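Local coordinates for 2-C-methyl-D-erythritol 2,4-cyclodiphosphate synthase (Francisella tularensis subsp. tularensis, PDB 3RE3), which catalyses the closure of 4-diphosphocytidyl-2-C-methyl-D-erythritol 2-phosphate to 2-C-methyl-D-erythritol 2,4-cyclodiphosphate, releasing CMP in the non-mevalonate route to isoprenoids, at residues 43-48 with 152-157; 51-56 with 156-161; 105-110 with 137-142. All coordinates share one frame; numbering follows the deposited sequence.

Contacts 1 and 2 are successive parts of one interface, helix 45-57 lying on strand 151-161; their centres are about 12 Å apart and they share Val156 and Val157. Contact 3 lies at the end of strands 96-105 and 133-138 in the same mixed sheet, its centre about 13 Å from that of contact 1 and about 23 Å from that of contact 2. Along the chain its segments come between the helix segments and strand 151-161. Ile152 and Ala153 of contact 1 touch Ile105 and Ala106. A pyrophosphate lies beside each of contacts 1 and 3, a sodium ion beside contact 2. One face of the sheet carries helix 45-57; the other side of strand 151-161 faces the trimer partners.

Contact 1. Residues 43-48 with 152-157; sequences GDVLIH and IATHVV. With POP (pyrophosphate 2-), chain E.
Val45 and Leu46, in the first turn of helix 45-57, pack on Ile152, Thr154 and Val156 of strand 151-161: a buried helix-on-sheet contact near the centre of the chain. Val45 carries most of it. Its CG1 meets the tip of Ile152, with 4.0 Å between Val45 CG1 and Ile152 CD1, and also touches the methyl of Thr154. The other branch, CG2, stands anti to the backbone N (CG1 at chi1 69°) and is 3.4 Å from Thr154 OG1. That hydroxyl faces the helix's first turn, OG1 of Thr154 lying 3.0 Å from O of Val45. Leu46 comes in mainly by its backbone, its CA 3.7 Å from Thr154 OG1 and its O near Val156 CG2. The turn is fixed by Asp44 at the N-cap. Its OD1 takes a hydrogen bond of 3.2 Å from Ile47 N, which approaches 71° out of the carboxylate plane, and a weaker one from Leu46 N. Beside this helix start lies a pyrophosphate: its O4 is 3.6 Å from Val45 CA, and its O1 lies over one face of the His48 ring. A diphosphate bound here is consistent with a place in or near the active site, as inferred from the ligand. Strand 151-161 runs between strands 6-16 and 96-105; Val45 and His48 touch Asp13 of the former, Thr154 touches Ile104 of the latter, and helix 79-92 flanks Asp44 and Ile47.

Contact 2. Residues 51-56 with 156-161; sequences CDAILG and VVCLLY. With NA (sodium ion), chain F.
Val156, Cys158 and Leu160 alternate along strand 151-161 and all face helix 45-57, meeting it at Ala53 and Ile54, in the layered helix-on-sheet packing of an alpha-beta half sandwich. Helix and strand run in similar directions, their axes 37° apart and 7.5 Å from each other at closest approach. Val156 comes first: CG1, anti to the backbone N (chi1 -179°), meets the methyl of Ala53, giving 4.0 Å from Val156 CG1 to Ala53 CB. The backbones are nearest here, with 6.0 Å from Ala53 CA to Val157 CA. Val157 and, two residues on, Leu159 lie on the opposite face of the sheet, where Val157 packs on His10 of the second subunit and Leu159 meets Ile8 of the second subunit and Leu159 of the third. Cys158 sits at the middle of the interface. Its sulphur is placed between the backbone N and the carbonyl carbon (chi1 58°). The torsion puts SG against the turn, in reach of both Ala53 and Ile54. Cys158 SG is 3.7 Å from Ala53 CB, and 4.1 Å from CG1 of Ile54. It also comes near the helix backbone, 3.3 Å from Ala53 O. Leu160 returns to the helix, its CD1 4.1 Å from Ile54 O, while Leu58, just past helix 45-57, and Leu90 of helix 79-92 also touch its side chain. One side of the strand thus carries the helix layer and the other the trimer interface. The helix meets a neighbour too: Gly56 O lies 2.9 Å from a sodium ion, which Asn99 OD1 of the third subunit also binds.

Contact 3. Residues 105-110 with 137-142; sequences IAQAPK and ATTTER. With POP (pyrophosphate 2-), chain B.
Ala106 and Gln107 hold residues 138-142 by two direct hydrogen bonds. Ala106 N donates to Thr138 O over 3.1 Å, beside a parallel bridge between Ile105 and Thr138. Arg142 N donates to Gln107 OE1, also over 3.1 Å, but from 57° out of the carbonyl plane. A bend in the glutamine chain (chi2 63°) brings its amide back over the turn, where NE2 lies above the centre of the Arg142 guanidinium, 3.9 Å from its plane. The two flat groups are tilted 52° apart, so this is no parallel stack. A water reinforces the link, accepting from Gln107 NE2 at 2.9 Å and lying 3.1 Å from Thr139 OG1. These bonds join the ends of strands 96-105 and 133-138, the parallel pair of a beta-alpha-beta crossover through helix 115-126. Apolar contact comes from the methyls Ile105 CG2 and Thr140 CG2, 3.8 Å apart, with Ile146 of helix 144-147 touching both residues. Within the turn, Glu141 N bonds to Thr139 OG1, an ST turn, and Thr140 OG1 bonds to Leu143 O. Glu141 points away from residues 105-110 and meets the second subunit: its OE1 is hydrogen-bonded to Lys16 N of that subunit, and its OE2 lies 2.6 Å from O3 of a pyrophosphate.

Contact 1. Residues 43-48 with 152-157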
loop_
_atom_site.group_PDB
_atom_site.type_symbol
_atom_site.label_atom_id
_atom_site.label_comp_id
_atom_site.label_asym_id
_atom_site.label_seq_id
_atom_site.Cartn_x
_atom_site.Cartn_y
_atom_site.Cartn_z
ATOM N N GLY A 43 6.827 5.332 19.725
ATOM C CA GLY A 43 6.926 5.336 18.283
ATOM C C GLY A 43 5.929 6.249 17.599
ATOM O O GLY A 43 4.735 6.205 17.912
ATOM N N ASP A 44 6.429 7.063 16.665
ATOM C CA ASP A 44 5.588 7.855 15.780
ATOM C C ASP A 44 5.357 7.055 14.491
ATOM O O ASP A 44 6.251 6.875 13.671
ATOM C CB ASP A 44 6.300 9.171 15.477
ATOM C CG ASP A 44 5.528 10.070 14.528
ATOM O OD1 ASP A 44 4.711 9.580 13.716
ATOM O OD2 ASP A 44 5.764 11.291 14.593
ATOM N N VAL A 45 4.130 6.598 14.302
ATOM C CA VAL A 45 3.828 5.679 13.213
ATOM C C VAL A 45 4.102 6.297 11.828
ATOM O O VAL A 45 4.569 5.608 10.915
ATOM C CB VAL A 45 2.387 5.098 13.340
ATOM C CG1 VAL A 45 1.342 6.166 13.094
ATOM C CG2 VAL A 45 2.181 3.928 12.415
ATOM N N LEU A 46 3.825 7.588 11.671
ATOM C CA LEU A 46 4.008 8.226 10.368
ATOM C C LEU A 46 5.481 8.447 10.042
ATOM O O LEU A 46 5.950 8.079 8.973
ATOM C CB LEU A 46 3.222 9.536 10.260
ATOM C CG LEU A 46 3.221 10.128 8.849
ATOM C CD1 LEU A 46 2.185 11.222 8.656
ATOM C CD2 LEU A 46 4.584 10.667 8.528
ATOM N N ILE A 47 6.212 9.054 10.964
ATOM C CA ILE A 47 7.609 9.315 10.699
ATOM C C ILE A 47 8.326 7.986 10.475
ATOM O O ILE A 47 9.295 7.896 9.725
ATOM C CB ILE A 47 8.255 10.134 11.819
ATOM C CG1 ILE A 47 7.696 11.556 11.790
ATOM C CG2 ILE A 47 9.775 10.142 11.678
ATOM C CD1 ILE A 47 8.481 12.546 12.616
ATOM N N HIS A 48 7.839 6.951 11.131
ATOM C CA HIS A 48 8.416 5.630 10.963
ATOM C C HIS A 48 8.205 5.105 9.536
ATOM O O HIS A 48 9.169 4.763 8.852
ATOM C CB HIS A 48 7.832 4.660 11.994
ATOM C CG HIS A 48 8.550 3.349 12.067
ATOM N ND1 HIS A 48 9.002 2.816 13.251
ATOM C CD2 HIS A 48 8.878 2.458 11.101
ATOM C CE1 HIS A 48 9.590 1.655 13.014
ATOM N NE2 HIS A 48 9.528 1.417 11.718
ATOM N N ILE A 152 -3.370 1.828 14.937
ATOM C CA ILE A 152 -3.402 2.583 13.694
ATOM C C ILE A 152 -2.252 2.207 12.775
ATOM O O ILE A 152 -1.229 1.681 13.215
ATOM C CB ILE A 152 -3.333 4.094 13.938
ATOM C CG1 ILE A 152 -2.084 4.435 14.734
ATOM C CG2 ILE A 152 -4.568 4.579 14.672
ATOM C CD1 ILE A 152 -2.037 5.861 15.125
ATOM N N ALA A 153 -2.434 2.486 11.491
ATOM C CA ALA A 153 -1.406 2.201 10.517
ATOM C C ALA A 153 -1.198 3.423 9.662
ATOM O O ALA A 153 -2.045 4.314 9.615
ATOM C CB ALA A 153 -1.806 1.030 9.657
ATOM N N THR A 154 -0.051 3.473 9.003
ATOM C CA THR A 154 0.191 4.489 7.982
ATOM C C THR A 154 0.911 3.857 6.818
ATOM O O THR A 154 1.776 2.996 6.999
ATOM C CB THR A 154 1.006 5.703 8.484
ATOM O OG1 THR A 154 2.108 5.253 9.274
ATOM C CG2 THR A 154 0.152 6.594 9.332
ATOM N N HIS A 155 0.499 4.272 5.624
ATOM C CA HIS A 155 1.204 3.996 4.384
ATOM C C HIS A 155 1.876 5.275 3.883
ATOM O O HIS A 155 1.256 6.335 3.809
ATOM C CB HIS A 155 0.228 3.524 3.317
ATOM C CG HIS A 155 -0.158 2.084 3.432
ATOM N ND1 HIS A 155 0.543 1.081 2.806
ATOM C CD2 HIS A 155 -1.196 1.486 4.067
ATOM C CE1 HIS A 155 -0.038 -0.083 3.058
ATOM N NE2 HIS A 155 -1.089 0.137 3.826
ATOM N N VAL A 156 3.146 5.171 3.534
ATOM C CA VAL A 156 3.830 6.276 2.883
ATOM C C VAL A 156 4.413 5.796 1.564
ATOM O O VAL A 156 4.948 4.689 1.476
ATOM C CB VAL A 156 4.970 6.859 3.744
ATOM C CG1 VAL A 156 5.635 8.030 3.020
ATOM C CG2 VAL A 156 4.448 7.303 5.091
ATOM N N VAL A 157 4.275 6.626 0.540
ATOM C CA VAL A 157 5.047 6.479 -0.683
ATOM C C VAL A 157 5.851 7.759 -0.917
ATOM O O VAL A 157 5.351 8.875 -0.731
ATOM C CB VAL A 157 4.156 6.201 -1.905
ATOM C CG1 VAL A 157 3.654 4.776 -1.883
ATOM C CG2 VAL A 157 3.008 7.211 -1.981
HETATM P P1 POP E . 6.179 -0.514 14.679
HETATM O O1 POP E . 7.311 -0.465 13.678
HETATM O O2 POP E . 5.148 -1.514 14.206
HETATM O O3 POP E . 6.722 -0.947 16.020
HETATM O O POP E . 5.509 0.952 14.814
HETATM P P2 POP E . 5.847 2.008 15.995
HETATM O O4 POP E . 5.384 3.373 15.545
HETATM O O5 POP E . 5.138 1.626 17.275
HETATM O O6 POP E . 7.338 2.070 16.237
#

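Contact 2. Residues 51-56 with 156-161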
loop_
_atom_site.group_PDB
_atom_site.type_symbol
_atom_site.label_atom_id
_atom_site.label_comp_id
_atom_site.label_asym_id
_atom_site.label_seq_id
_atom_site.Cartn_x
_atom_site.Cartn_y
_atom_site.Cartn_z
ATOM N N CYS A 51 10.376 7.252 7.128
ATOM C CA CYS A 51 11.779 6.852 7.098
ATOM C C CYS A 51 11.966 5.569 6.308
ATOM O O CYS A 51 12.867 5.467 5.484
ATOM C CB CYS A 51 12.312 6.656 8.509
ATOM S SG CYS A 51 12.435 8.176 9.461
ATOM N N ASP A 52 11.114 4.588 6.575
ATOM C CA ASP A 52 11.124 3.342 5.826
ATOM C C ASP A 52 10.990 3.566 4.318
ATOM O O ASP A 52 11.666 2.904 3.541
ATOM C CB ASP A 52 9.999 2.417 6.313
ATOM C CG ASP A 52 10.367 1.654 7.577
ATOM O OD1 ASP A 52 11.573 1.613 7.921
ATOM O OD2 ASP A 52 9.452 1.075 8.213
ATOM N N ALA A 53 10.121 4.485 3.904
ATOM C CA ALA A 53 9.895 4.722 2.481
ATOM C C ALA A 53 11.155 5.288 1.829
ATOM O O ALA A 53 11.548 4.897 0.725
ATOM C CB ALA A 53 8.717 5.668 2.274
ATOM N N ILE A 54 11.784 6.214 2.535
ATOM C CA ILE A 54 12.970 6.886 2.034
ATOM C C ILE A 54 14.158 5.927 1.934
ATOM O O ILE A 54 14.790 5.837 0.890
ATOM C CB ILE A 54 13.290 8.124 2.879
ATOM C CG1 ILE A 54 12.318 9.248 2.509
ATOM C CG2 ILE A 54 14.721 8.573 2.663
ATOM C CD1 ILE A 54 12.316 10.419 3.458
ATOM N N LEU A 55 14.447 5.195 3.003
ATOM C CA LEU A 55 15.504 4.198 2.952
ATOM C C LEU A 55 15.117 3.134 1.953
ATOM O O LEU A 55 15.970 2.552 1.293
ATOM C CB LEU A 55 15.728 3.575 4.318
ATOM C CG LEU A 55 16.087 4.620 5.369
ATOM C CD1 LEU A 55 16.025 4.075 6.772
ATOM C CD2 LEU A 55 17.460 5.176 5.091
ATOM N N GLY A 56 13.821 2.882 1.841
ATOM C CA GLY A 56 13.351 1.937 0.850
ATOM C C GLY A 56 13.734 2.373 -0.554
ATOM O O GLY A 56 14.358 1.632 -1.300
ATOM N N VAL A 156 3.146 5.171 3.534
ATOM C CA VAL A 156 3.830 6.276 2.883
ATOM C C VAL A 156 4.413 5.796 1.564
ATOM O O VAL A 156 4.948 4.689 1.476
ATOM C CB VAL A 156 4.970 6.859 3.744
ATOM C CG1 VAL A 156 5.635 8.030 3.020
ATOM C CG2 VAL A 156 4.448 7.303 5.091
ATOM N N VAL A 157 4.275 6.626 0.540
ATOM C CA VAL A 157 5.047 6.479 -0.683
ATOM C C VAL A 157 5.851 7.759 -0.917
ATOM O O VAL A 157 5.351 8.875 -0.731
ATOM C CB VAL A 157 4.156 6.201 -1.905
ATOM C CG1 VAL A 157 3.654 4.776 -1.883
ATOM C CG2 VAL A 157 3.008 7.211 -1.981
ATOM N N CYS A 158 7.106 7.599 -1.305
ATOM C CA CYS A 158 7.925 8.743 -1.683
ATOM C C CYS A 158 8.475 8.520 -3.069
ATOM O O CYS A 158 8.643 7.376 -3.497
ATOM C CB CYS A 158 9.081 8.959 -0.708
ATOM S SG CYS A 158 10.133 7.544 -0.574
ATOM N N LEU A 159 8.714 9.621 -3.779
ATOM C CA LEU A 159 9.420 9.598 -5.063
ATOM C C LEU A 159 10.686 10.427 -4.942
ATOM O O LEU A 159 10.626 11.596 -4.584
ATOM C CB LEU A 159 8.550 10.168 -6.170
ATOM C CG LEU A 159 8.979 9.926 -7.607
ATOM C CD1 LEU A 159 9.291 8.462 -7.872
ATOM C CD2 LEU A 159 7.889 10.402 -8.547
ATOM N N LEU A 160 11.828 9.819 -5.241
ATOM C CA LEU A 160 13.123 10.505 -5.168
ATOM C C LEU A 160 13.738 10.767 -6.555
ATOM O O LEU A 160 13.510 10.001 -7.491
ATOM C CB LEU A 160 14.091 9.680 -4.331
ATOM C CG LEU A 160 13.649 9.361 -2.904
ATOM C CD1 LEU A 160 14.771 8.625 -2.162
ATOM C CD2 LEU A 160 13.258 10.641 -2.171
ATOM N N TYR A 161 14.501 11.850 -6.695
ATOM C CA TYR A 161 15.182 12.134 -7.967
ATOM C C TYR A 161 16.642 12.554 -7.809
ATOM O O TYR A 161 17.083 12.946 -6.718
ATOM C CB TYR A 161 14.422 13.176 -8.792
ATOM C CG TYR A 161 14.545 14.591 -8.273
ATOM C CD1 TYR A 161 15.596 15.418 -8.672
ATOM C CD2 TYR A 161 13.617 15.103 -7.396
ATOM C CE1 TYR A 161 15.708 16.714 -8.196
ATOM C CE2 TYR A 161 13.719 16.383 -6.916
ATOM C CZ TYR A 161 14.764 17.189 -7.314
ATOM O OH TYR A 161 14.847 18.472 -6.824
HETATM NA NA NA F . 14.800 0.316 -3.872
#

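Contact 3. Residues 105-110 with 137-142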
loop_
_atom_site.group_PDB
_atom_site.type_symbol
_atom_site.label_atom_id
_atom_site.label_comp_id
_atom_site.label_asym_id
_atom_site.label_seq_id
_atom_site.Cartn_x
_atom_site.Cartn_y
_atom_site.Cartn_z
ATOM N N ILE A 105 -4.205 5.491 8.543
ATOM C CA ILE A 105 -5.395 4.668 8.720
ATOM C C ILE A 105 -5.759 4.521 10.193
ATOM O O ILE A 105 -5.051 3.863 10.949
ATOM C CB ILE A 105 -5.168 3.280 8.106
ATOM C CG1 ILE A 105 -4.578 3.447 6.701
ATOM C CG2 ILE A 105 -6.467 2.469 8.122
ATOM C CD1 ILE A 105 -4.381 2.171 5.958
ATOM N N ALA A 106 -6.852 5.159 10.599
ATOM C CA ALA A 106 -7.258 5.160 12.008
ATOM C C ALA A 106 -8.760 5.292 12.184
ATOM O O ALA A 106 -9.395 6.043 11.456
ATOM C CB ALA A 106 -6.576 6.278 12.728
ATOM N N GLN A 107 -9.333 4.587 13.160
ATOM C CA GLN A 107 -10.733 4.825 13.493
ATOM C C GLN A 107 -10.790 6.048 14.394
ATOM O O GLN A 107 -11.792 6.766 14.446
ATOM C CB GLN A 107 -11.375 3.601 14.143
ATOM C CG GLN A 107 -12.888 3.615 14.094
ATOM C CD GLN A 107 -13.421 3.584 12.678
ATOM O OE1 GLN A 107 -12.814 3.002 11.780
ATOM N NE2 GLN A 107 -14.568 4.211 12.473
ATOM N N ALA A 108 -9.674 6.284 15.080
ATOM C CA ALA A 108 -9.498 7.449 15.936
ATOM C C ALA A 108 -8.074 7.414 16.512
ATOM O O ALA A 108 -7.394 6.395 16.392
ATOM C CB ALA A 108 -10.549 7.467 17.041
ATOM N N PRO A 109 -7.596 8.534 17.092
ATOM C CA PRO A 109 -8.265 9.835 17.272
ATOM C C PRO A 109 -8.550 10.545 15.957
ATOM O O PRO A 109 -8.124 10.081 14.896
ATOM C CB PRO A 109 -7.233 10.650 18.060
ATOM C CG PRO A 109 -5.919 10.018 17.718
ATOM C CD PRO A 109 -6.211 8.554 17.592
ATOM N N LYS A 110 -9.219 11.690 16.024
ATOM C CA LYS A 110 -9.509 12.407 14.796
ATOM C C LYS A 110 -8.266 13.202 14.368
ATOM O O LYS A 110 -7.772 14.059 15.109
ATOM C CB LYS A 110 -10.743 13.296 14.940
ATOM C CG LYS A 110 -11.338 13.673 13.594
ATOM C CD LYS A 110 -12.202 14.927 13.668
ATOM C CE LYS A 110 -12.686 15.357 12.279
ATOM N NZ LYS A 110 -13.620 14.371 11.644
ATOM N N ALA A 137 -6.024 11.140 5.834
ATOM C CA ALA A 137 -6.444 10.141 6.824
ATOM C C ALA A 137 -7.748 9.471 6.413
ATOM O O ALA A 137 -8.711 10.152 6.058
ATOM C CB ALA A 137 -6.574 10.775 8.194
ATOM N N THR A 138 -7.778 8.141 6.447
ATOM C CA THR A 138 -9.024 7.416 6.193
ATOM C C THR A 138 -9.338 6.426 7.335
ATOM O O THR A 138 -8.556 6.265 8.269
ATOM C CB THR A 138 -9.000 6.688 4.814
ATOM O OG1 THR A 138 -10.327 6.287 4.428
ATOM C CG2 THR A 138 -8.072 5.478 4.835
ATOM N N THR A 139 -10.479 5.755 7.247
ATOM C CA THR A 139 -10.884 4.785 8.256
ATOM C C THR A 139 -11.134 3.448 7.604
ATOM O O THR A 139 -11.189 3.343 6.377
ATOM C CB THR A 139 -12.172 5.169 9.017
ATOM O OG1 THR A 139 -13.308 5.020 8.158
ATOM C CG2 THR A 139 -12.091 6.579 9.566
ATOM N N THR A 140 -11.236 2.421 8.433
ATOM C CA THR A 140 -11.619 1.105 7.965
ATOM C C THR A 140 -13.121 0.911 8.088
ATOM O O THR A 140 -13.627 -0.182 7.895
ATOM C CB THR A 140 -10.894 0.034 8.730
ATOM O OG1 THR A 140 -11.024 0.310 10.130
ATOM C CG2 THR A 140 -9.424 0.068 8.350
ATOM N N GLU A 141 -13.826 1.970 8.454
ATOM C CA GLU A 141 -15.277 1.901 8.638
ATOM C C GLU A 141 -15.651 0.899 9.723
ATOM O O GLU A 141 -16.555 0.087 9.551
ATOM C CB GLU A 141 -15.983 1.576 7.318
ATOM C CG GLU A 141 -15.834 2.672 6.282
ATOM C CD GLU A 141 -16.967 2.715 5.264
ATOM O OE1 GLU A 141 -17.590 1.664 4.983
ATOM O OE2 GLU A 141 -17.233 3.819 4.735
ATOM N N ARG A 142 -14.922 0.977 10.835
ATOM C CA ARG A 142 -15.114 0.123 12.016
ATOM C C ARG A 142 -14.872 -1.360 11.784
ATOM O O ARG A 142 -15.465 -2.180 12.463
ATOM C CB ARG A 142 -16.502 0.322 12.656
ATOM C CG ARG A 142 -16.976 1.766 12.709
ATOM C CD ARG A 142 -18.104 1.965 13.683
ATOM N NE ARG A 142 -17.711 2.922 14.708
ATOM C CZ ARG A 142 -17.905 4.229 14.599
ATOM N NH1 ARG A 142 -18.498 4.718 13.516
ATOM N NH2 ARG A 142 -17.510 5.046 15.568
HETATM P P1 POP B . -14.780 5.255 2.802
HETATM O O1 POP B . -13.905 6.435 2.443
HETATM O O2 POP B . -14.039 4.376 3.786
HETATM O O3 POP B . -16.054 5.757 3.437
HETATM O O POP B . -15.134 4.414 1.466
HETATM P P2 POP B . -16.520 4.554 0.638
HETATM O O4 POP B . -16.301 3.968 -0.736
HETATM O O5 POP B . -17.640 3.813 1.336
HETATM O O6 POP B . -16.894 6.010 0.477
HETATM O O HOH W 1 -15.703 5.496 10.080
#